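Local coordinates for genome polyprotein (Chicken sicinivirus JSY, PDB 6QWT) that probably catalyses RNA-templated RNA synthesis in viral genome replication, as the 3Dpol polymerase piece of the picornavirus polyprotein, at residues S278-G283 with Y287-G292; M316-D321 with P346-D351; Y395-I400 with Y464-T469. All coordinates share one frame; numbering follows the deposited sequence.

Contact 1: residues S278-G283 with Y287-G292; sequences SKHVFG and YIMKGG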
loop_
_atom_site.group_PDB
_atom_site.type_symbol
_atom_site.label_atom_id
_atom_site.label_comp_id
_atom_site.label_asym_id
_atom_site.label_seq_id
_atom_site.Cartn_x
_atom_site.Cartn_y
_atom_site.Cartn_z
ATOM N N SER A 278 18.020 3.955 -2.474
ATOM C CA SER A 278 17.874 3.182 -1.251
ATOM C C SER A 278 18.811 1.980 -1.237
ATOM O O SER A 278 19.166 1.433 -2.284
ATOM C CB SER A 278 16.428 2.704 -1.095
ATOM O OG SER A 278 16.039 1.932 -2.220
ATOM N N LYS A 279 19.193 1.566 -0.031
ATOM C CA LYS A 279 20.027 0.390 0.176
ATOM C C LYS A 279 19.159 -0.792 0.588
ATOM O O LYS A 279 18.249 -0.650 1.410
ATOM C CB LYS A 279 21.091 0.652 1.245
ATOM C CG LYS A 279 22.067 1.754 0.875
ATOM C CD LYS A 279 22.703 2.376 2.102
ATOM C CE LYS A 279 23.688 1.428 2.741
ATOM N NZ LYS A 279 24.362 2.027 3.925
ATOM N N HIS A 280 19.451 -1.959 0.017
ATOM C CA HIS A 280 18.663 -3.159 0.249
ATOM C C HIS A 280 19.574 -4.335 0.566
ATOM O O HIS A 280 20.738 -4.366 0.160
ATOM C CB HIS A 280 17.799 -3.509 -0.971
ATOM C CG HIS A 280 16.846 -2.429 -1.377
ATOM N ND1 HIS A 280 15.479 -2.559 -1.253
ATOM C CD2 HIS A 280 17.059 -1.206 -1.921
ATOM C CE1 HIS A 280 14.893 -1.462 -1.698
ATOM N NE2 HIS A 280 15.828 -0.624 -2.105
ATOM N N VAL A 281 19.029 -5.309 1.293
ATOM C CA VAL A 281 19.713 -6.575 1.531
ATOM C C VAL A 281 18.708 -7.706 1.339
ATOM O O VAL A 281 17.698 -7.778 2.050
ATOM C CB VAL A 281 20.373 -6.645 2.922
ATOM C CG1 VAL A 281 19.379 -6.348 4.051
ATOM C CG2 VAL A 281 21.055 -7.990 3.115
ATOM N N PHE A 282 18.967 -8.567 0.362
ATOM C CA PHE A 282 18.125 -9.719 0.054
ATOM C C PHE A 282 18.969 -10.966 0.292
ATOM O O PHE A 282 19.714 -11.398 -0.593
ATOM C CB PHE A 282 17.614 -9.646 -1.383
ATOM C CG PHE A 282 16.792 -10.833 -1.805
ATOM C CD1 PHE A 282 15.493 -10.992 -1.350
ATOM C CD2 PHE A 282 17.312 -11.778 -2.673
ATOM C CE1 PHE A 282 14.732 -12.077 -1.745
ATOM C CE2 PHE A 282 16.557 -12.866 -3.072
ATOM C CZ PHE A 282 15.265 -13.015 -2.608
ATOM N N GLY A 283 18.861 -11.540 1.485
ATOM C CA GLY A 283 19.754 -12.633 1.831
ATOM C C GLY A 283 21.158 -12.071 1.987
ATOM O O GLY A 283 21.402 -11.160 2.789
ATOM N N TYR A 287 22.655 -4.454 -2.387
ATOM C CA TYR A 287 22.536 -3.636 -3.584
ATOM C C TYR A 287 21.827 -2.333 -3.239
ATOM O O TYR A 287 21.202 -2.198 -2.184
ATOM C CB TYR A 287 21.792 -4.381 -4.700
ATOM C CG TYR A 287 20.396 -4.814 -4.321
ATOM C CD1 TYR A 287 20.178 -5.994 -3.619
ATOM C CD2 TYR A 287 19.293 -4.041 -4.661
ATOM C CE1 TYR A 287 18.900 -6.392 -3.266
ATOM C CE2 TYR A 287 18.011 -4.430 -4.312
ATOM C CZ TYR A 287 17.821 -5.605 -3.617
ATOM O OH TYR A 287 16.549 -5.996 -3.268
ATOM N N ILE A 288 21.950 -1.373 -4.150
ATOM C CA ILE A 288 21.295 -0.077 -4.047
ATOM C C ILE A 288 20.351 0.059 -5.231
ATOM O O ILE A 288 20.721 -0.270 -6.363
ATOM C CB ILE A 288 22.319 1.076 -4.017
ATOM C CG1 ILE A 288 22.868 1.266 -2.601
ATOM C CG2 ILE A 288 21.702 2.374 -4.536
ATOM C CD1 ILE A 288 24.106 2.140 -2.536
ATOM N N MET A 289 19.129 0.511 -4.965
ATOM C CA MET A 289 18.146 0.767 -6.006
ATOM C C MET A 289 18.085 2.266 -6.270
ATOM O O MET A 289 17.802 3.051 -5.359
ATOM C CB MET A 289 16.770 0.231 -5.609
ATOM C CG MET A 289 16.599 -1.264 -5.837
ATOM S SD MET A 289 16.675 -1.711 -7.590
ATOM C CE MET A 289 16.934 -3.482 -7.503
ATOM N N LYS A 290 18.367 2.660 -7.508
ATOM C CA LYS A 290 18.211 4.040 -7.954
ATOM C C LYS A 290 16.874 4.134 -8.677
ATOM O O LYS A 290 16.696 3.538 -9.744
ATOM C CB LYS A 290 19.369 4.459 -8.857
ATOM C CG LYS A 290 19.300 5.896 -9.347
ATOM C CD LYS A 290 20.552 6.259 -10.136
ATOM C CE LYS A 290 20.439 7.639 -10.762
ATOM N NZ LYS A 290 19.443 7.676 -11.868
ATOM N N GLY A 291 15.932 4.868 -8.090
ATOM C CA GLY A 291 14.564 4.879 -8.561
ATOM C C GLY A 291 13.697 3.875 -7.817
ATOM O O GLY A 291 14.175 3.004 -7.089
ATOM N N GLY A 292 12.382 4.007 -8.005
ATOM C CA GLY A 292 11.424 3.177 -7.289
ATOM C C GLY A 292 11.401 3.495 -5.800
ATOM O O GLY A 292 12.045 4.422 -5.321
HETATM O O HOH W 1 14.548 3.205 -4.351
#

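Contact 2: residues M316-D321 with P346-D351; sequences MLTHPD and PSFIAD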
loop_
_atom_site.group_PDB
_atom_site.type_symbol
_atom_site.label_atom_id
_atom_site.label_comp_id
_atom_site.label_asym_id
_atom_site.label_seq_id
_atom_site.Cartn_x
_atom_site.Cartn_y
_atom_site.Cartn_z
ATOM N N MET A 316 -2.413 13.876 -17.918
ATOM C CA MET A 316 -3.618 14.595 -18.310
ATOM C C MET A 316 -3.295 16.003 -18.802
ATOM O O MET A 316 -4.001 16.531 -19.668
ATOM C CB MET A 316 -4.601 14.622 -17.135
ATOM C CG MET A 316 -4.884 13.231 -16.548
ATOM S SD MET A 316 -5.976 13.194 -15.097
ATOM C CE MET A 316 -5.653 14.802 -14.410
ATOM N N LEU A 317 -2.218 16.607 -18.292
ATOM C CA LEU A 317 -1.837 17.950 -18.713
ATOM C C LEU A 317 -1.447 18.015 -20.185
ATOM O O LEU A 317 -1.464 19.104 -20.767
ATOM C CB LEU A 317 -0.685 18.463 -17.847
ATOM C CG LEU A 317 -1.103 19.075 -16.510
ATOM C CD1 LEU A 317 0.115 19.310 -15.632
ATOM C CD2 LEU A 317 -1.878 20.366 -16.733
ATOM N N THR A 318 -1.090 16.886 -20.796
ATOM C CA THR A 318 -0.781 16.860 -22.219
ATOM C C THR A 318 -2.018 16.699 -23.095
ATOM O O THR A 318 -1.902 16.782 -24.323
ATOM C CB THR A 318 0.214 15.735 -22.535
ATOM O OG1 THR A 318 -0.447 14.468 -22.452
ATOM C CG2 THR A 318 1.384 15.759 -21.557
ATOM N N HIS A 319 -3.187 16.477 -22.507
ATOM C CA HIS A 319 -4.405 16.352 -23.300
ATOM C C HIS A 319 -4.929 17.734 -23.674
ATOM O O HIS A 319 -5.026 18.608 -22.807
ATOM C CB HIS A 319 -5.474 15.578 -22.536
ATOM C CG HIS A 319 -6.606 15.110 -23.397
ATOM N ND1 HIS A 319 -7.582 15.960 -23.876
ATOM C CD2 HIS A 319 -6.911 13.881 -23.877
ATOM C CE1 HIS A 319 -8.442 15.274 -24.606
ATOM N NE2 HIS A 319 -8.059 14.010 -24.623
ATOM N N PRO A 320 -5.288 17.963 -24.940
ATOM C CA PRO A 320 -5.711 19.314 -25.348
ATOM C C PRO A 320 -6.963 19.809 -24.642
ATOM O O PRO A 320 -7.114 21.022 -24.450
ATOM C CB PRO A 320 -5.935 19.168 -26.862
ATOM C CG PRO A 320 -6.146 17.695 -27.083
ATOM C CD PRO A 320 -5.277 17.015 -26.068
ATOM N N ASP A 321 -7.863 18.914 -24.242
ATOM C CA ASP A 321 -9.132 19.306 -23.646
ATOM C C ASP A 321 -9.152 19.153 -22.132
ATOM O O ASP A 321 -10.227 19.232 -21.530
ATOM C CB ASP A 321 -10.275 18.499 -24.263
ATOM C CG ASP A 321 -10.349 18.657 -25.766
ATOM O OD1 ASP A 321 -10.273 17.636 -26.480
ATOM O OD2 ASP A 321 -10.470 19.810 -26.232
ATOM N N PRO A 346 -8.436 6.132 -20.257
ATOM C CA PRO A 346 -7.144 5.589 -19.806
ATOM C C PRO A 346 -6.250 5.128 -20.941
ATOM O O PRO A 346 -5.049 4.927 -20.715
ATOM C CB PRO A 346 -7.545 4.420 -18.893
ATOM C CG PRO A 346 -8.964 4.118 -19.241
ATOM C CD PRO A 346 -9.572 5.417 -19.654
ATOM N N SER A 347 -6.790 4.944 -22.147
ATOM C CA SER A 347 -5.940 4.709 -23.311
ATOM C C SER A 347 -4.953 5.852 -23.501
ATOM O O SER A 347 -3.769 5.624 -23.776
ATOM C CB SER A 347 -6.797 4.543 -24.565
ATOM O OG SER A 347 -7.153 3.189 -24.756
ATOM N N PHE A 348 -5.425 7.091 -23.347
ATOM C CA PHE A 348 -4.559 8.251 -23.529
ATOM C C PHE A 348 -3.448 8.279 -22.487
ATOM O O PHE A 348 -2.291 8.565 -22.813
ATOM C CB PHE A 348 -5.395 9.529 -23.465
ATOM C CG PHE A 348 -4.600 10.786 -23.649
ATOM C CD1 PHE A 348 -4.046 11.443 -22.558
ATOM C CD2 PHE A 348 -4.412 11.320 -24.915
ATOM C CE1 PHE A 348 -3.315 12.602 -22.727
ATOM C CE2 PHE A 348 -3.686 12.483 -25.088
ATOM C CZ PHE A 348 -3.137 13.123 -23.994
ATOM N N ILE A 349 -3.784 7.997 -21.228
ATOM C CA ILE A 349 -2.777 8.001 -20.173
ATOM C C ILE A 349 -1.767 6.881 -20.398
ATOM O O ILE A 349 -0.556 7.072 -20.223
ATOM C CB ILE A 349 -3.457 7.895 -18.795
ATOM C CG1 ILE A 349 -4.301 9.141 -18.523
ATOM C CG2 ILE A 349 -2.427 7.696 -17.688
ATOM C CD1 ILE A 349 -5.003 9.118 -17.184
ATOM N N ALA A 350 -2.245 5.703 -20.807
ATOM C CA ALA A 350 -1.345 4.586 -21.078
ATOM C C ALA A 350 -0.354 4.924 -22.186
ATOM O O ALA A 350 0.838 4.616 -22.079
ATOM C CB ALA A 350 -2.152 3.340 -21.447
ATOM N N ASP A 351 -0.831 5.567 -23.257
ATOM C CA ASP A 351 0.046 5.890 -24.379
ATOM C C ASP A 351 1.065 6.957 -23.997
ATOM O O ASP A 351 2.226 6.893 -24.421
ATOM C CB ASP A 351 -0.783 6.335 -25.585
ATOM C CG ASP A 351 -1.651 5.218 -26.147
ATOM O OD1 ASP A 351 -2.787 5.506 -26.580
ATOM O OD2 ASP A 351 -1.199 4.052 -26.152
#

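Contact 3: residues Y395-I400 with Y464-T469; sequences YIHPVI and YRWLAT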
loop_
_atom_site.group_PDB
_atom_site.type_symbol
_atom_site.label_atom_id
_atom_site.label_comp_id
_atom_site.label_asym_id
_atom_site.label_seq_id
_atom_site.Cartn_x
_atom_site.Cartn_y
_atom_site.Cartn_z
ATOM N N TYR A 395 -25.949 5.528 1.521
ATOM C CA TYR A 395 -24.810 4.867 2.136
ATOM C C TYR A 395 -24.371 3.696 1.267
ATOM O O TYR A 395 -25.204 2.951 0.742
ATOM C CB TYR A 395 -25.160 4.414 3.552
ATOM C CG TYR A 395 -25.581 5.584 4.408
ATOM C CD1 TYR A 395 -26.922 5.865 4.626
ATOM C CD2 TYR A 395 -24.635 6.439 4.958
ATOM C CE1 TYR A 395 -27.309 6.953 5.390
ATOM C CE2 TYR A 395 -25.010 7.524 5.722
ATOM C CZ TYR A 395 -26.347 7.777 5.937
ATOM O OH TYR A 395 -26.716 8.860 6.699
ATOM N N ILE A 396 -23.057 3.550 1.107
ATOM C CA ILE A 396 -22.474 2.741 0.044
ATOM C C ILE A 396 -21.689 1.591 0.657
ATOM O O ILE A 396 -20.792 1.810 1.479
ATOM C CB ILE A 396 -21.570 3.590 -0.868
ATOM C CG1 ILE A 396 -22.270 4.902 -1.241
ATOM C CG2 ILE A 396 -21.184 2.806 -2.113
ATOM C CD1 ILE A 396 -23.555 4.718 -2.028
ATOM N N HIS A 397 -22.018 0.363 0.235
ATOM C CA HIS A 397 -21.322 -0.837 0.681
ATOM C C HIS A 397 -20.017 -1.014 -0.094
ATOM O O HIS A 397 -19.996 -0.854 -1.318
ATOM C CB HIS A 397 -22.190 -2.079 0.475
ATOM C CG HIS A 397 -23.364 -2.171 1.401
ATOM N ND1 HIS A 397 -23.292 -2.777 2.637
ATOM C CD2 HIS A 397 -24.646 -1.760 1.257
ATOM C CE1 HIS A 397 -24.476 -2.724 3.221
ATOM N NE2 HIS A 397 -25.315 -2.112 2.405
ATOM N N PRO A 398 -18.922 -1.348 0.589
ATOM C CA PRO A 398 -17.737 -1.866 -0.107
ATOM C C PRO A 398 -17.884 -3.360 -0.345
ATOM O O PRO A 398 -17.813 -4.164 0.590
ATOM C CB PRO A 398 -16.597 -1.545 0.870
ATOM C CG PRO A 398 -17.247 -1.553 2.217
ATOM C CD PRO A 398 -18.684 -1.139 2.027
ATOM N N VAL A 399 -18.108 -3.736 -1.600
ATOM C CA VAL A 399 -18.379 -5.120 -1.969
ATOM C C VAL A 399 -17.112 -5.681 -2.602
ATOM O O VAL A 399 -16.830 -5.444 -3.781
ATOM C CB VAL A 399 -19.584 -5.229 -2.906
ATOM C CG1 VAL A 399 -19.908 -6.693 -3.202
ATOM C CG2 VAL A 399 -20.783 -4.525 -2.286
ATOM N N ILE A 400 -16.346 -6.432 -1.817
ATOM C CA ILE A 400 -15.103 -7.022 -2.294
ATOM C C ILE A 400 -15.418 -8.209 -3.194
ATOM O O ILE A 400 -16.487 -8.824 -3.102
ATOM C CB ILE A 400 -14.203 -7.420 -1.103
ATOM C CG1 ILE A 400 -12.746 -7.577 -1.547
ATOM C CG2 ILE A 400 -14.716 -8.683 -0.421
ATOM C CD1 ILE A 400 -11.750 -7.436 -0.411
ATOM N N TYR A 464 -26.159 -4.100 11.249
ATOM C CA TYR A 464 -26.448 -3.047 12.218
ATOM C C TYR A 464 -25.206 -2.215 12.505
ATOM O O TYR A 464 -25.252 -0.979 12.483
ATOM C CB TYR A 464 -26.990 -3.631 13.524
ATOM C CG TYR A 464 -26.872 -2.633 14.657
ATOM C CD1 TYR A 464 -27.751 -1.558 14.752
ATOM C CD2 TYR A 464 -25.854 -2.734 15.601
ATOM C CE1 TYR A 464 -27.634 -0.631 15.766
ATOM C CE2 TYR A 464 -25.731 -1.806 16.616
ATOM C CZ TYR A 464 -26.622 -0.758 16.695
ATOM O OH TYR A 464 -26.503 0.168 17.709
ATOM N N ARG A 465 -24.083 -2.877 12.794
ATOM C CA ARG A 465 -22.877 -2.140 13.153
ATOM C C ARG A 465 -22.341 -1.329 11.980
ATOM O O ARG A 465 -21.764 -0.256 12.190
ATOM C CB ARG A 465 -21.812 -3.099 13.686
ATOM C CG ARG A 465 -21.987 -3.409 15.168
ATOM C CD ARG A 465 -20.802 -4.152 15.755
ATOM N NE ARG A 465 -19.585 -3.344 15.792
ATOM C CZ ARG A 465 -19.354 -2.365 16.662
ATOM N NH1 ARG A 465 -18.212 -1.693 16.614
ATOM N NH2 ARG A 465 -20.261 -2.052 17.579
ATOM N N TRP A 466 -22.535 -1.801 10.746
ATOM C CA TRP A 466 -22.135 -1.000 9.593
ATOM C C TRP A 466 -22.977 0.264 9.491
ATOM O O TRP A 466 -22.442 1.366 9.323
ATOM C CB TRP A 466 -22.250 -1.808 8.304
ATOM C CG TRP A 466 -21.924 -0.987 7.089
ATOM C CD1 TRP A 466 -20.684 -0.594 6.676
ATOM C CD2 TRP A 466 -22.853 -0.443 6.139
ATOM N NE1 TRP A 466 -20.781 0.152 5.528
ATOM C CE2 TRP A 466 -22.102 0.261 5.176
ATOM C CE3 TRP A 466 -24.245 -0.484 6.008
ATOM C CZ2 TRP A 466 -22.696 0.916 4.098
ATOM C CZ3 TRP A 466 -24.833 0.167 4.936
ATOM C CH2 TRP A 466 -24.059 0.857 3.996
ATOM N N LEU A 467 -24.304 0.120 9.580
ATOM C CA LEU A 467 -25.183 1.283 9.529
ATOM C C LEU A 467 -24.862 2.263 10.648
ATOM O O LEU A 467 -24.939 3.481 10.456
ATOM C CB LEU A 467 -26.643 0.841 9.607
ATOM C CG LEU A 467 -27.246 0.198 8.357
ATOM C CD1 LEU A 467 -28.595 -0.432 8.684
ATOM C CD2 LEU A 467 -27.384 1.220 7.241
ATOM N N ALA A 468 -24.483 1.750 11.820
ATOM C CA ALA A 468 -24.175 2.620 12.949
ATOM C C ALA A 468 -22.931 3.457 12.678
ATOM O O ALA A 468 -22.912 4.663 12.952
ATOM C CB ALA A 468 -23.994 1.787 14.220
ATOM N N THR A 469 -21.876 2.840 12.145
ATOM C CA THR A 469 -20.638 3.591 11.948
ATOM C C THR A 469 -20.756 4.562 10.776
ATOM O O THR A 469 -20.183 5.659 10.807
ATOM C CB THR A 469 -19.459 2.633 11.749
ATOM O OG1 THR A 469 -19.611 1.925 10.512
ATOM C CG2 THR A 469 -19.381 1.641 12.900
#

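Contact 1: residues S278-G283 with Y287-G292
Tyr287 and His280 meet through opposite first torsions: Tyr287 wedges CG between its backbone N and carbonyl carbon (chi1 59°), while His280 keeps CG beside its own N (chi1 -58°). This brings the phenol ring under His280 CB, which sits over one of its faces, 3.4 Å from Tyr287 CZ, as a CH-pi contact. The two ring planes lie at 7° to each other yet are slid so far apart that they hardly overlap. Phe282 CB reaches the same phenol at its edge, 4.0 Å from Tyr287 CE1. Beneath these side chains runs an antiparallel beta hairpin, strands 277-282 and 285-290, in the fingers of the polymerase; strand 2-5 from the N-terminus extends its outer edge, and strand 152-157 lies along the other. His280 and Tyr287 form one hydrogen-bonded pair, with His280 N to Tyr287 O at 2.8 Å, and Ser278 and Met289 form the next. Lys279 and Ile288, the non-hydrogen-bonded pair between them, project from the reverse face, where Lys279 CG lies alongside Ile288 CG1 at 3.6 Å; Lys279 NZ forms a salt bridge with Asp150. On the His280 face the imidazole is fixed at both nitrogens. NE2 is hydrogen-bonded to Ser278 OG at 2.6 Å, and either atom could be the donor; ND1 bonds to Glu176, whose carboxylate would tend to polarise the ring. Met289 CB packs 3.7 Å from His280 NE2. Ser278 OG also binds a water that lies 2.8 Å from Gly291 O, bridging to the loop just after the other strand.

Contact 2: residues M316-D321 with P346-D351
Phe348 overlaps His319 with one face of its phenyl ring, and His319 CD2 stands over the ring centre, 3.6 Å above its plane. The pair is a T-shaped stack in the palm of the polymerase, where the turn closing helix 298-316 meets helix 346-356, the helices that carry motifs B and D in this family. Centroids are 4.7 Å apart and the planes are inclined at 63°, with the imidazole supplying the edge. Phe348 reaches this far because its CG is anti to the backbone N (chi1 180°), directing the ring toward the turn. His319 CB and CA follow just beyond the CZ end of the ring, on the same side as CD2, CA approaching Phe348 CZ to 3.5 Å. Thr318 OG1 comes to the same end, but near the ring plane, at 3.4 Å from Phe348 CZ; the hydroxyl bonds to Ala315 O, so the ring meets an oxygen already engaged with the helix end. At this helix end, Met316 CG lies beside Ile349 CD1 at 4.2 Å, the two chains pointing the same way. A type I turn, with His319 N bonded to Met316 O, sets the backbone, and Asp321 N donates to His319 ND1 at 3.0 Å, close to the imidazole plane.

Contact 3: residues Y395-I400 with Y464-T469
His397 NE2 is hydrogen-bonded to Asp389 and His397 ND1 to His430, and these two bonds restrain the rotation of an imidazole on which the Trp466 indole is stacked. The extended first torsion of Trp466 (chi1 177°) carries the indole away from its helix and across to strand 396-400. There the imidazole and the six-membered ring form an offset stack, with centroids 3.9 Å apart and planes at 20°. His397 CE1 hangs over the rim of the indole, 3.4 Å from Trp466 CZ3, and in return Trp466 CH2 lies over the middle of the imidazole. Strand 396-400 pairs with strand 384-388 in a hairpin that, with the FLKR sequence running into its first strand, is consistent with motif E of picornaviral polymerases; helix 459-469 belongs to the thumb, so the stack ties the hairpin to the C-terminal helix. His430 also meets Trp466 edge-to-face. At the indole edge, near its plane, Ile396 O approaches Trp466 CZ2 to 3.4 Å. Tyr395 CB touches Trp466 CH2 at 3.7 Å, and Pro398 CD lies by Trp466 NE1, which bonds to Asp213 O of helix 212-222.

Overall arrangement
The three contacts follow one another along the chain without interleaving and sample the fingers, the palm and the thumb side of the right-hand polymerase fold. Contacts 1 and 2 have centres about 32 Å apart and nearest atoms about 18 Å apart; for contacts 2 and 3 the centres are about 35 Å apart. Contacts 1 and 3, the widest pair, lie about 41 Å apart between centres, on opposite sides of the chain's centre. Strands 327-332 and 335-340 run between the segments of contact 2, with the GDD sequence of motif C at their turn and the start of the second strand; Met316 touches Thr340 and Ile349 touches Tyr338, both on strand 335-340, so contact 2 borders the catalytic palm sheet.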